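Local coordinates for protein putative isohexenylglutaconyl-CoA hydratase (Pseudomonas aeruginosa, PDB 4ZU2) that probably hydrates isohexenylglutaconyl-CoA in the breakdown of citronellate and related terpenes, as a member of the crotonase (enoyl-CoA hydratase/isomerase) family, at residues A[56-61]-A[106-111]. Sequence-based numbering, arbitrary orientation.
Sequences VLRGAD and VALVEG
Arg58 and Leu108 run alongside one another, both rising from the face of the sheet that also carries Val56 and Val106. The aliphatic part of the arginine does the touching: Arg58 CG stands 3.8 Å from Leu108 CB, and Arg58 CD 3.8 Å from Leu108 CD2. A bend at chi3 (30°) then carries the guanidinium back over its own strand toward Arg19 of strand 17-22, with Leu108 CD2 level with its edge but not close. Long and amphipathic, arginine suits this partly exposed end, giving methylenes to leucine while its weak, long ion pair reaches Glu12. Val56 and Val106, both buried, are beta-branched, a type that suits extended strands; they meet loosely, Val56 CG1 lying 4.5 Å from Val106 CB. On the other face Leu57 rests on Phe64 and Leu22, and small Ala107 on Ser124.

The strands are parallel, their axes 18° apart. Val106 O accepts from Leu57 N at 2.9 Å, and Leu57 O from Leu108 N at 3.0 Å. Past this pair the strands diverge and a water takes over, donating to Leu108 O at 2.7 Å and accepting from Gly59 N; its bonds to Glu110 N and OE2 are weak.

Strands 54-59 and 104-109 are neighbours in the central crotonase sheet, joined through helices 70-76 and 81-99. Strand 17-22 runs beside 54-59 and strand 126-130 beside 104-109, all parallel, and Leu193 and Leu197 of helix 190-205 pack on Leu108 and Val106 respectively.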
loop_
_atom_site.group_PDB
_atom_site.type_symbol
_atom_site.label_atom_id
_atom_site.label_comp_id
_atom_site.label_asym_id
_atom_site.label_seq_id
_atom_site.Cartn_x
_atom_site.Cartn_y
_atom_site.Cartn_z
ATOM N N VAL A 56 3.600 -20.592 14.832
ATOM C CA VAL A 56 4.505 -19.597 15.387
ATOM C C VAL A 56 5.915 -19.952 14.935
ATOM O O VAL A 56 6.343 -21.088 14.970
ATOM C CB VAL A 56 4.384 -19.492 16.911
ATOM C CG1 VAL A 56 5.058 -18.223 17.382
ATOM C CG2 VAL A 56 2.913 -19.482 17.323
ATOM N N LEU A 57 6.580 -18.950 14.421
ATOM C CA LEU A 57 7.776 -19.116 13.702
ATOM C C LEU A 57 8.767 -18.306 14.480
ATOM O O LEU A 57 8.555 -17.118 14.718
ATOM C CB LEU A 57 7.610 -18.573 12.289
ATOM C CG LEU A 57 8.816 -18.807 11.390
ATOM C CD1 LEU A 57 9.253 -20.246 11.400
ATOM C CD2 LEU A 57 8.494 -18.347 9.961
ATOM N N ARG A 58 9.830 -18.972 14.913
ATOM C CA ARG A 58 10.748 -18.365 15.858
ATOM C C ARG A 58 12.173 -18.887 15.670
ATOM O O ARG A 58 12.398 -19.913 15.043
ATOM C CB ARG A 58 10.264 -18.612 17.297
ATOM C CG ARG A 58 10.565 -17.455 18.244
ATOM C CD ARG A 58 10.135 -17.716 19.688
ATOM N NE ARG A 58 10.180 -19.130 20.068
ATOM C CZ ARG A 58 9.162 -19.817 20.595
ATOM N NH1 ARG A 58 7.971 -19.246 20.838
ATOM N NH2 ARG A 58 9.349 -21.101 20.896
ATOM N N GLY A 59 13.129 -18.149 16.218
ATOM C CA GLY A 59 14.533 -18.456 16.057
ATOM C C GLY A 59 15.182 -18.802 17.391
ATOM O O GLY A 59 14.888 -18.208 18.423
ATOM N N ALA A 60 16.059 -19.795 17.380
ATOM C CA ALA A 60 16.717 -20.187 18.598
ATOM C C ALA A 60 17.680 -19.080 19.019
ATOM O O ALA A 60 18.240 -18.372 18.169
ATOM C CB ALA A 60 17.441 -21.470 18.394
ATOM N N ASP A 61 17.807 -18.890 20.337
ATOM C CA ASP A 61 18.874 -18.082 20.939
ATOM C C ASP A 61 18.911 -16.596 20.667
ATOM O O ASP A 61 19.978 -16.000 20.682
ATOM C CB ASP A 61 20.202 -18.655 20.512
ATOM C CG ASP A 61 20.996 -19.086 21.663
ATOM O OD1 ASP A 61 21.689 -18.213 22.225
ATOM O OD2 ASP A 61 20.882 -20.284 22.026
ATOM N N VAL A 106 2.264 -16.664 12.752
ATOM C CA VAL A 106 2.770 -15.582 13.588
ATOM C C VAL A 106 4.295 -15.637 13.593
ATOM O O VAL A 106 4.861 -16.684 13.871
ATOM C CB VAL A 106 2.239 -15.679 15.044
ATOM C CG1 VAL A 106 2.670 -14.447 15.870
ATOM C CG2 VAL A 106 0.738 -15.843 15.030
ATOM N N ALA A 107 4.954 -14.523 13.272
ATOM C CA ALA A 107 6.399 -14.473 13.408
ATOM C C ALA A 107 6.830 -13.684 14.643
ATOM O O ALA A 107 6.481 -12.544 14.796
ATOM C CB ALA A 107 7.081 -13.930 12.148
ATOM N N LEU A 108 7.630 -14.320 15.494
ATOM C CA LEU A 108 8.264 -13.657 16.619
ATOM C C LEU A 108 9.735 -13.399 16.271
ATOM O O LEU A 108 10.576 -14.315 16.281
ATOM C CB LEU A 108 8.089 -14.531 17.873
ATOM C CG LEU A 108 8.153 -13.855 19.253
ATOM C CD1 LEU A 108 7.237 -12.661 19.304
ATOM C CD2 LEU A 108 7.753 -14.818 20.320
ATOM N N VAL A 109 10.045 -12.163 15.891
ATOM C CA VAL A 109 11.357 -11.863 15.326
ATOM C C VAL A 109 12.265 -11.122 16.345
ATOM O O VAL A 109 11.911 -10.093 16.891
ATOM C CB VAL A 109 11.235 -11.105 13.959
ATOM C CG1 VAL A 109 10.340 -11.891 12.963
ATOM C CG2 VAL A 109 10.694 -9.735 14.144
ATOM N N GLU A 110 13.434 -11.693 16.600
ATOM C CA GLU A 110 14.391 -11.144 17.545
ATOM C C GLU A 110 15.715 -11.109 16.845
ATOM O O GLU A 110 15.960 -11.936 15.991
ATOM C CB GLU A 110 14.514 -12.050 18.751
ATOM C CG GLU A 110 13.224 -12.293 19.449
ATOM C CD GLU A 110 13.381 -13.313 20.535
ATOM O OE1 GLU A 110 13.772 -12.912 21.670
ATOM O OE2 GLU A 110 13.151 -14.516 20.226
ATOM N N GLY A 111 16.559 -10.155 17.230
ATOM C CA GLY A 111 17.936 -10.061 16.762
ATOM C C GLY A 111 18.006 -9.909 15.257
ATOM O O GLY A 111 17.350 -9.041 14.699
HETATM O O HOH W 1 13.110 -15.041 16.824
#